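Local coordinates for protein beta-hexosaminidase LpqI (Mycobacterium tuberculosis H37Rv, PDB 6GFV) that cleaves the terminal beta-1,4-linked N-acetylglucosamine from peptidoglycan fragments as a family 3 glycoside hydrolase of cell-wall recycling, at residues Arg101-Ala104 with Gln105-Val109; Gln111-Asp114 with Leu115-Arg119; Arg311-Gln314 with Ala315-Gly319; Pro322-Ala325 with Val326-Val330. All coordinates share one frame; numbering follows the deposited sequence.

Contact 1 of 4, residues Arg101-Ala104 with Gln105-Val109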
loop_
_atom_site.group_PDB
_atom_site.type_symbol
_atom_site.label_atom_id
_atom_site.label_comp_id
_atom_site.label_asym_id
_atom_site.label_seq_id
_atom_site.Cartn_x
_atom_site.Cartn_y
_atom_site.Cartn_z
ATOM N N ARG A 101 15.288 -9.238 9.207
ATOM C CA ARG A 101 16.534 -9.981 9.018
ATOM C C ARG A 101 16.857 -10.787 10.263
ATOM O O ARG A 101 17.250 -11.943 10.181
ATOM C CB ARG A 101 17.679 -9.021 8.664
ATOM C CG ARG A 101 19.099 -9.607 8.794
ATOM C CD ARG A 101 20.131 -8.692 8.176
ATOM N NE ARG A 101 19.955 -8.556 6.729
ATOM C CZ ARG A 101 20.521 -7.612 5.989
ATOM N NH1 ARG A 101 21.305 -6.703 6.547
ATOM N NH2 ARG A 101 20.300 -7.570 4.688
ATOM N N GLU A 102 16.651 -10.188 11.426
ATOM C CA GLU A 102 16.875 -10.899 12.677
ATOM C C GLU A 102 15.891 -12.072 12.878
ATOM O O GLU A 102 16.287 -13.152 13.320
ATOM C CB GLU A 102 16.799 -9.921 13.842
ATOM C CG GLU A 102 17.061 -10.551 15.186
ATOM C CD GLU A 102 17.353 -9.524 16.260
ATOM O OE1 GLU A 102 17.129 -8.317 16.014
ATOM O OE2 GLU A 102 17.798 -9.933 17.350
ATOM N N LEU A 103 14.619 -11.857 12.549
ATOM C CA LEU A 103 13.605 -12.918 12.597
ATOM C C LEU A 103 13.998 -14.168 11.814
ATOM O O LEU A 103 13.979 -15.273 12.341
ATOM C CB LEU A 103 12.275 -12.404 12.056
ATOM C CG LEU A 103 11.396 -11.536 12.947
ATOM C CD1 LEU A 103 10.139 -11.113 12.195
ATOM C CD2 LEU A 103 11.034 -12.305 14.197
ATOM N N ALA A 104 14.351 -13.983 10.546
ATOM C CA ALA A 104 14.664 -15.105 9.672
ATOM C C ALA A 104 15.886 -15.864 10.170
ATOM O O ALA A 104 16.080 -17.019 9.826
ATOM C CB ALA A 104 14.869 -14.621 8.224
ATOM N N GLN A 105 16.689 -15.222 11.010
ATOM C CA GLN A 105 17.898 -15.845 11.536
ATOM C C GLN A 105 17.753 -16.522 12.891
ATOM O O GLN A 105 18.584 -17.343 13.262
ATOM C CB GLN A 105 19.006 -14.808 11.634
ATOM C CG GLN A 105 19.671 -14.545 10.301
ATOM C CD GLN A 105 20.631 -13.392 10.357
ATOM O OE1 GLN A 105 21.041 -12.962 11.433
ATOM N NE2 GLN A 105 20.994 -12.872 9.191
ATOM N N THR A 106 16.715 -16.162 13.633
ATOM C CA THR A 106 16.609 -16.569 15.023
ATOM C C THR A 106 15.304 -17.304 15.372
ATOM O O THR A 106 15.203 -17.864 16.456
ATOM C CB THR A 106 16.763 -15.344 15.955
ATOM O OG1 THR A 106 15.758 -14.369 15.653
ATOM C CG2 THR A 106 18.128 -14.702 15.774
ATOM N N ARG A 107 14.324 -17.309 14.461
ATOM C CA ARG A 107 13.054 -18.012 14.680
ATOM C C ARG A 107 12.628 -18.848 13.456
ATOM O O ARG A 107 13.002 -18.535 12.322
ATOM C CB ARG A 107 11.927 -17.024 15.035
ATOM C CG ARG A 107 12.219 -16.050 16.189
ATOM C CD ARG A 107 10.949 -15.441 16.823
ATOM N NE ARG A 107 11.285 -14.322 17.713
ATOM C CZ ARG A 107 10.439 -13.668 18.511
ATOM N NH1 ARG A 107 9.152 -14.002 18.586
ATOM N NH2 ARG A 107 10.895 -12.665 19.255
ATOM N N THR A 108 11.843 -19.901 13.681
ATOM C CA THR A 108 11.326 -20.714 12.580
ATOM C C THR A 108 10.291 -19.947 11.780
ATOM O O THR A 108 9.862 -18.872 12.179
ATOM C CB THR A 108 10.662 -22.021 13.053
ATOM O OG1 THR A 108 9.407 -21.725 13.679
ATOM C CG2 THR A 108 11.552 -22.778 14.003
ATOM N N VAL A 109 9.878 -20.530 10.662
ATOM C CA VAL A 109 8.871 -19.939 9.792
ATOM C C VAL A 109 7.518 -19.889 10.507
ATOM O O VAL A 109 6.802 -18.901 10.443
ATOM C CB VAL A 109 8.772 -20.736 8.472
ATOM C CG1 VAL A 109 7.502 -20.427 7.729
ATOM C CG2 VAL A 109 9.999 -20.453 7.596
#
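Thr106 folds its hydroxyl back onto the helix it is about to leave, OG1 donating to Glu102 O at 2.7 Å. A chi1 of 58° sets OG1 between its own backbone N and carbonyl carbon, from where it meets the Glu102 carbonyl from above its plane. Gln105 N reaches the same oxygen at 3.1 Å from the opposite face, so two donors grip Glu102 O at the last turn. Leu103 O is held twice as well. Arg107 N comes to it in the carbonyl plane at 3.0 Å, and Thr106 N approaches from above that plane. Arg107 is the first residue to leave helical angles, so the helix ends on these paired bonds. Among the side chains, Gln105 lies alongside Arg101 with its NE2 3.8 Å from Arg101 CG, the amide and guanidinium planes only 7° apart. The CD2 branch of Leu103 is 4.1 Å from Arg107 NE and meets the guanidinium obliquely. Farther out, Arg101 NH1 is held by Asp143 and by the carbonyl of Ala141; the Arg101 side chain is about 7 Å from that of Arg150, a probable substrate-binding residue. Tyr162 of helix 156-172 receives Ala104 and bonds to Arg107 O. Helix 100-106 thereby sits at the surface, packed against helices 109-126 and 156-172, with Thr108 as N-cap of the former.

Contact 2 of 4, residues Gln111-Asp114 with Leu115-Arg119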
loop_
_atom_site.group_PDB
_atom_site.type_symbol
_atom_site.label_atom_id
_atom_site.label_comp_id
_atom_site.label_asym_id
_atom_site.label_seq_id
_atom_site.Cartn_x
_atom_site.Cartn_y
_atom_site.Cartn_z
ATOM N N GLN A 111 7.092 -19.858 13.821
ATOM C CA GLN A 111 7.206 -18.858 14.888
ATOM C C GLN A 111 7.023 -17.448 14.339
ATOM O O GLN A 111 6.522 -16.561 15.019
ATOM C CB GLN A 111 8.558 -18.947 15.596
ATOM C CG GLN A 111 8.729 -20.105 16.584
ATOM C CD GLN A 111 10.123 -20.135 17.199
ATOM O OE1 GLN A 111 11.119 -19.972 16.502
ATOM N NE2 GLN A 111 10.191 -20.320 18.519
ATOM N N VAL A 112 7.422 -17.243 13.092
ATOM C CA VAL A 112 7.244 -15.943 12.485
ATOM C C VAL A 112 5.771 -15.720 12.171
ATOM O O VAL A 112 5.262 -14.619 12.348
ATOM C CB VAL A 112 8.120 -15.785 11.225
ATOM C CG1 VAL A 112 7.703 -14.563 10.438
ATOM C CG2 VAL A 112 9.603 -15.698 11.636
ATOM N N ARG A 113 5.090 -16.771 11.724
ATOM C CA ARG A 113 3.642 -16.714 11.529
ATOM C C ARG A 113 2.929 -16.408 12.857
ATOM O O ARG A 113 2.001 -15.620 12.886
ATOM C CB ARG A 113 3.119 -18.024 10.928
ATOM C CG ARG A 113 1.649 -17.968 10.536
ATOM C CD ARG A 113 1.117 -19.302 10.054
ATOM N NE ARG A 113 -0.310 -19.210 9.770
ATOM C CZ ARG A 113 -1.003 -20.124 9.106
ATOM N NH1 ARG A 113 -0.395 -21.204 8.635
ATOM N NH2 ARG A 113 -2.301 -19.953 8.894
ATOM N N ASP A 114 3.368 -17.054 13.938
ATOM C CA ASP A 114 2.872 -16.772 15.296
ATOM C C ASP A 114 2.965 -15.290 15.642
ATOM O O ASP A 114 1.993 -14.691 16.086
ATOM C CB ASP A 114 3.647 -17.561 16.351
ATOM C CG ASP A 114 3.433 -19.067 16.265
ATOM O OD1 ASP A 114 2.465 -19.525 15.642
ATOM O OD2 ASP A 114 4.255 -19.793 16.851
ATOM N N LEU A 115 4.141 -14.708 15.441
ATOM C CA LEU A 115 4.375 -13.332 15.853
ATOM C C LEU A 115 3.544 -12.375 15.022
ATOM O O LEU A 115 2.963 -11.437 15.559
ATOM C CB LEU A 115 5.864 -12.962 15.765
ATOM C CG LEU A 115 6.270 -11.511 16.107
ATOM C CD1 LEU A 115 5.963 -11.167 17.551
ATOM C CD2 LEU A 115 7.732 -11.267 15.838
ATOM N N ALA A 116 3.480 -12.612 13.717
ATOM C CA ALA A 116 2.687 -11.749 12.845
ATOM C C ALA A 116 1.208 -11.774 13.230
ATOM O O ALA A 116 0.539 -10.748 13.194
ATOM C CB ALA A 116 2.851 -12.151 11.386
ATOM N N ARG A 117 0.707 -12.953 13.582
ATOM C CA ARG A 117 -0.700 -13.102 13.932
ATOM C C ARG A 117 -1.027 -12.368 15.237
ATOM O O ARG A 117 -2.048 -11.696 15.333
ATOM C CB ARG A 117 -1.082 -14.577 14.045
ATOM C CG ARG A 117 -2.527 -14.814 14.474
ATOM C CD ARG A 117 -2.930 -16.289 14.394
ATOM N NE ARG A 117 -2.157 -17.156 15.288
ATOM C CZ ARG A 117 -1.185 -17.971 14.889
ATOM N NH1 ARG A 117 -0.843 -18.035 13.603
ATOM N NH2 ARG A 117 -0.545 -18.715 15.770
ATOM N N ASP A 118 -0.156 -12.486 16.228
ATOM C CA ASP A 118 -0.371 -11.782 17.490
ATOM C C ASP A 118 -0.363 -10.256 17.333
ATOM O O ASP A 118 -1.285 -9.576 17.776
ATOM C CB ASP A 118 0.686 -12.182 18.511
ATOM C CG ASP A 118 0.420 -11.576 19.868
ATOM O OD1 ASP A 118 -0.529 -12.025 20.535
ATOM O OD2 ASP A 118 1.130 -10.635 20.238
ATOM N N ARG A 119 0.697 -9.734 16.725
ATOM C CA ARG A 119 0.794 -8.308 16.407
ATOM C C ARG A 119 -0.389 -7.835 15.554
ATOM O O ARG A 119 -0.925 -6.751 15.769
ATOM C CB ARG A 119 2.127 -8.006 15.698
ATOM C CG ARG A 119 3.384 -8.088 16.619
ATOM C CD ARG A 119 4.728 -7.866 15.889
ATOM N NE ARG A 119 5.025 -6.460 15.643
ATOM C CZ ARG A 119 5.576 -5.634 16.529
ATOM N NH1 ARG A 119 5.913 -6.075 17.733
ATOM N NH2 ARG A 119 5.792 -4.361 16.211
HETATM O O HOH W 1 1.297 -20.347 13.171
#
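Asp114 and Arg117 run side by side and point the same way, one turn apart on helix 109-126, joined by a salt bridge from Arg117 NH2 to Asp114 OD1 at 3.1 Å. The carboxylate and guanidinium planes stand 77° apart, and the bond is bent: NH2 meets OD1 from above the carboxylate plane, with an N-H...O angle of 139°. Arg117 can turn back because its chain is extended as far as CD and then bends at chi3 (63°), which lays one guanidinium face over Asp114 CA. A water lying in the guanidinium plane, at its edge, closes a second path between the two groups; it donates to Asp114 OD1 at 2.9 Å and accepts from Arg117 NH1 at 3.2 Å. Arg113, by contrast, is fully stretched and lies across Arg117, its CG 4.0 Å from Arg117 NH1. Arg113 NE and Arg117 NH1 converge on Asp172 OD2 at the end of helix 156-172, whose negative charge probably draws the two guanidinium groups together. Beneath the side chains the backbone keeps its regular bonds, such as Ala116 N to Val112 O at 3.0 Å. Val112 and Ala116 turn to Tyr166 on the same neighbouring helix. An i to i+3 ion pair thus stands next to two arginines four residues apart that share Asp172, on a helix packed outside the strands of a TIM-barrel-type domain.

Contact 3 of 4, residues Arg311-Gln314 with Ala315-Gly319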
loop_
_atom_site.group_PDB
_atom_site.type_symbol
_atom_site.label_atom_id
_atom_site.label_comp_id
_atom_site.label_asym_id
_atom_site.label_seq_id
_atom_site.Cartn_x
_atom_site.Cartn_y
_atom_site.Cartn_z
ATOM N N ARG A 311 -8.105 18.507 -9.842
ATOM C CA ARG A 311 -7.292 18.087 -10.988
ATOM C C ARG A 311 -7.771 16.765 -11.586
ATOM O O ARG A 311 -7.793 16.594 -12.809
ATOM C CB ARG A 311 -5.825 17.973 -10.582
ATOM C CG ARG A 311 -4.893 17.530 -11.699
ATOM C CD ARG A 311 -4.784 18.606 -12.762
ATOM N NE ARG A 311 -3.919 18.225 -13.870
ATOM C CZ ARG A 311 -4.343 17.641 -14.992
ATOM N NH1 ARG A 311 -5.619 17.347 -15.163
ATOM N NH2 ARG A 311 -3.486 17.337 -15.942
ATOM N N LEU A 312 -8.161 15.827 -10.734
ATOM C CA LEU A 312 -8.685 14.552 -11.213
ATOM C C LEU A 312 -10.033 14.700 -11.918
ATOM O O LEU A 312 -10.307 13.990 -12.879
ATOM C CB LEU A 312 -8.812 13.553 -10.065
ATOM C CG LEU A 312 -7.503 13.057 -9.457
ATOM C CD1 LEU A 312 -7.773 12.088 -8.308
ATOM C CD2 LEU A 312 -6.621 12.403 -10.496
ATOM N N GLU A 313 -10.884 15.599 -11.440
ATOM C CA GLU A 313 -12.135 15.850 -12.135
ATOM C C GLU A 313 -11.855 16.484 -13.497
ATOM O O GLU A 313 -12.525 16.171 -14.476
ATOM C CB GLU A 313 -13.064 16.737 -11.301
ATOM C CG GLU A 313 -13.817 15.982 -10.219
ATOM C CD GLU A 313 -14.875 16.828 -9.537
ATOM O OE1 GLU A 313 -14.558 17.521 -8.550
ATOM O OE2 GLU A 313 -16.035 16.801 -9.993
ATOM N N GLN A 314 -10.857 17.361 -13.564
ATOM C CA GLN A 314 -10.422 17.921 -14.846
ATOM C C GLN A 314 -10.009 16.825 -15.820
ATOM O O GLN A 314 -10.402 16.843 -16.981
ATOM C CB GLN A 314 -9.254 18.881 -14.662
ATOM C CG GLN A 314 -9.592 20.154 -13.932
ATOM C CD GLN A 314 -8.356 20.961 -13.604
ATOM O OE1 GLN A 314 -7.291 20.747 -14.180
ATOM N NE2 GLN A 314 -8.493 21.901 -12.676
ATOM N N ALA A 315 -9.216 15.873 -15.334
ATOM C CA ALA A 315 -8.722 14.787 -16.165
ATOM C C ALA A 315 -9.872 13.954 -16.722
ATOM O O ALA A 315 -9.802 13.449 -17.831
ATOM C CB ALA A 315 -7.764 13.919 -15.377
ATOM N N LEU A 316 -10.939 13.827 -15.949
ATOM C CA LEU A 316 -12.100 13.067 -16.385
ATOM C C LEU A 316 -12.805 13.764 -17.536
ATOM O O LEU A 316 -13.216 13.116 -18.486
ATOM C CB LEU A 316 -13.072 12.848 -15.220
ATOM C CG LEU A 316 -12.795 11.668 -14.291
ATOM C CD1 LEU A 316 -13.796 11.650 -13.140
ATOM C CD2 LEU A 316 -12.863 10.386 -15.057
ATOM N N ARG A 317 -12.922 15.086 -17.463
ATOM C CA ARG A 317 -13.645 15.835 -18.486
ATOM C C ARG A 317 -12.817 16.046 -19.752
ATOM O O ARG A 317 -13.370 16.201 -20.838
ATOM C CB ARG A 317 -14.110 17.190 -17.934
ATOM C CG ARG A 317 -15.211 17.072 -16.889
ATOM C CD ARG A 317 -15.765 18.421 -16.478
ATOM N NE ARG A 317 -14.761 19.289 -15.874
ATOM C CZ ARG A 317 -14.505 19.340 -14.572
ATOM N NH1 ARG A 317 -15.180 18.568 -13.734
ATOM N NH2 ARG A 317 -13.573 20.162 -14.106
ATOM N N ALA A 318 -11.497 16.046 -19.613
ATOM C CA ALA A 318 -10.612 16.249 -20.749
ATOM C C ALA A 318 -10.174 14.924 -21.368
ATOM O O ALA A 318 -9.413 14.899 -22.331
ATOM C CB ALA A 318 -9.406 17.053 -20.332
ATOM N N GLY A 319 -10.656 13.822 -20.812
ATOM C CA GLY A 319 -10.309 12.509 -21.320
ATOM C C GLY A 319 -8.899 12.031 -21.011
ATOM O O GLY A 319 -8.413 11.106 -21.648
#
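Gln314 O takes a sound bond from Ala318 N at 3.0 Å, nearly along the C=O axis, and a second, weak one from Arg317 N at 3.1 Å. One residue earlier, Glu313 O is served in the same way: Arg317 N donates to it at 3.2 Å, and Leu316 N adds a weak bond. The guanidinium of Arg317 also lies over this carbonyl, with one face toward Glu313 O, which stands 3.6 Å from the plane and is displaced toward the rim. A bend at chi3 (-61°) brings the group back along the helix, so that Arg317 NH1 comes 3.7 Å from Glu313 CB while Arg317 NH2 lies 4.0 Å from Gln314 CG. The amide of Gln314 and this guanidinium are inclined to each other at 55°. This is the C-terminal turn of helix 305-317 in the family 3 TIM-barrel-type domain; Gly319, with positive phi, is the first residue to leave helical angles. Glu313 OE2 is near Arg317 NH1 but beyond salt-bridge distance, and the glutamate's stronger partner is Arg19 through OE1. On another side, Arg311 brings NH1 within 4.0 Å of Ala315 CB, with Ala315 N near the edge of its guanidinium. That group is held by Glu284 and Glu320. Leu312 and Leu316 both pack on Leu22 of helix 18-23, and Ala315 touches Leu287 of helix 282-292.

Contact 4 of 4, residues Pro322-Ala325 with Val326-Val330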
loop_
_atom_site.group_PDB
_atom_site.type_symbol
_atom_site.label_atom_id
_atom_site.label_comp_id
_atom_site.label_asym_id
_atom_site.label_seq_id
_atom_site.Cartn_x
_atom_site.Cartn_y
_atom_site.Cartn_z
ATOM N N PRO A 322 -10.009 7.765 -18.264
ATOM C CA PRO A 322 -11.346 7.272 -18.611
ATOM C C PRO A 322 -12.101 6.706 -17.402
ATOM O O PRO A 322 -11.481 6.153 -16.497
ATOM C CB PRO A 322 -11.052 6.182 -19.643
ATOM C CG PRO A 322 -9.714 5.671 -19.258
ATOM C CD PRO A 322 -8.951 6.815 -18.645
ATOM N N MET A 323 -13.421 6.842 -17.395
ATOM C CA MET A 323 -14.216 6.442 -16.245
ATOM C C MET A 323 -14.140 4.937 -16.012
ATOM O O MET A 323 -14.198 4.486 -14.873
ATOM C CB MET A 323 -15.672 6.872 -16.414
ATOM C CG MET A 323 -16.547 6.576 -15.198
ATOM S SD MET A 323 -16.268 7.717 -13.829
ATOM C CE MET A 323 -17.148 9.158 -14.411
ATOM N N SER A 324 -14.000 4.167 -17.087
ATOM C CA SER A 324 -13.814 2.718 -16.965
ATOM C C SER A 324 -12.626 2.378 -16.054
ATOM O O SER A 324 -12.662 1.410 -15.308
ATOM C CB SER A 324 -13.619 2.086 -18.335
ATOM O OG SER A 324 -12.436 2.559 -18.956
ATOM N N ALA A 325 -11.591 3.205 -16.089
ATOM C CA ALA A 325 -10.422 2.965 -15.262
ATOM C C ALA A 325 -10.700 3.278 -13.780
ATOM O O ALA A 325 -10.285 2.537 -12.893
ATOM C CB ALA A 325 -9.246 3.773 -15.774
ATOM N N VAL A 326 -11.388 4.383 -13.528
ATOM C CA VAL A 326 -11.844 4.735 -12.187
ATOM C C VAL A 326 -12.824 3.700 -11.611
ATOM O O VAL A 326 -12.678 3.268 -10.472
ATOM C CB VAL A 326 -12.507 6.125 -12.187
ATOM C CG1 VAL A 326 -13.113 6.443 -10.832
ATOM C CG2 VAL A 326 -11.493 7.182 -12.571
ATOM N N ASP A 327 -13.808 3.293 -12.401
ATOM C CA ASP A 327 -14.782 2.313 -11.934
ATOM C C ASP A 327 -14.130 0.980 -11.559
ATOM O O ASP A 327 -14.497 0.377 -10.556
ATOM C CB ASP A 327 -15.861 2.064 -12.990
ATOM C CG ASP A 327 -16.841 3.211 -13.119
ATOM O OD1 ASP A 327 -16.821 4.131 -12.277
ATOM O OD2 ASP A 327 -17.644 3.182 -14.074
ATOM N N ARG A 328 -13.177 0.524 -12.370
ATOM C CA ARG A 328 -12.502 -0.745 -12.133
ATOM C C ARG A 328 -11.741 -0.740 -10.804
ATOM O O ARG A 328 -11.740 -1.720 -10.081
ATOM C CB ARG A 328 -11.538 -1.059 -13.282
ATOM C CG ARG A 328 -11.231 -2.530 -13.454
ATOM C CD ARG A 328 -10.391 -2.806 -14.716
ATOM N NE ARG A 328 -10.971 -2.261 -15.944
ATOM C CZ ARG A 328 -10.404 -1.312 -16.689
ATOM N NH1 ARG A 328 -9.230 -0.798 -16.348
ATOM N NH2 ARG A 328 -11.006 -0.878 -17.784
ATOM N N SER A 329 -11.084 0.370 -10.510
ATOM C CA SER A 329 -10.377 0.523 -9.251
ATOM C C SER A 329 -11.334 0.664 -8.065
ATOM O O SER A 329 -11.051 0.154 -6.992
ATOM C CB SER A 329 -9.435 1.717 -9.313
ATOM O OG SER A 329 -8.307 1.421 -10.106
ATOM N N VAL A 330 -12.459 1.349 -8.253
ATOM C CA VAL A 330 -13.446 1.449 -7.179
ATOM C C VAL A 330 -13.985 0.074 -6.783
ATOM O O VAL A 330 -14.232 -0.187 -5.606
ATOM C CB VAL A 330 -14.638 2.377 -7.544
ATOM C CG1 VAL A 330 -15.762 2.242 -6.517
ATOM C CG2 VAL A 330 -14.179 3.829 -7.630
#
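Asp327 lies against Met323 one turn earlier, near the start of helix 323-337. Its CB is 3.5 Å from Met323 O, the carbonyl that also accepts Asp327 N at 2.8 Å in an almost straight bond. With chi1 at -73°, Asp327 CG stays beside the backbone N and 3.4 Å from Met323 O. At the tip, Asp327 OD2 approaches Met323 CG at 3.7 Å, while Asp327 OD1 lies 3.9 Å from Met323 SD; the thioether chain, bent at chi2 and chi3, passes across the carboxylate. OD1 finds its strong partner in Lys21 of helix 18-23, on which Met323 and Val326 also pack. On a different side of the helix, Arg328 folds back so that one guanidinium face has Ser324 O over its centre, 3.7 Å from the plane. Arg328 N donates to that oxygen as well, at 3.1 Å. Pro322 occupies the N-cap position, and its carbonyl takes Ala325 N at 3.0 Å and, weakly, Val326 N. The Asp327 carboxylate thus lies close to a carbonyl oxygen and a thioether, and the Lys21 salt bridge at OD1 would probably balance its charge.

In the fold
The four contacts come in series along the chain and form two pairs on opposite sides of its centre. Contacts 1 and 2 lie on the consecutive helices 100-106 and 109-126, their centres 12 Å apart, and touch where Leu103 CD2 meets Leu115 CD2 at 3.8 Å. Contacts 3 and 4 lie on helices 305-317 and 323-337, centres 13 Å apart, joined by Leu316 CD2 and Val326 CG2 at 4.3 Å. Between the pairs, centres are 36 to 48 Å apart and nothing touches. All belong to the family 3 TIM-barrel-type domain, and each pair joins two helices that follow one another in the chain; only contact 1 approaches a probable substrate-binding residue.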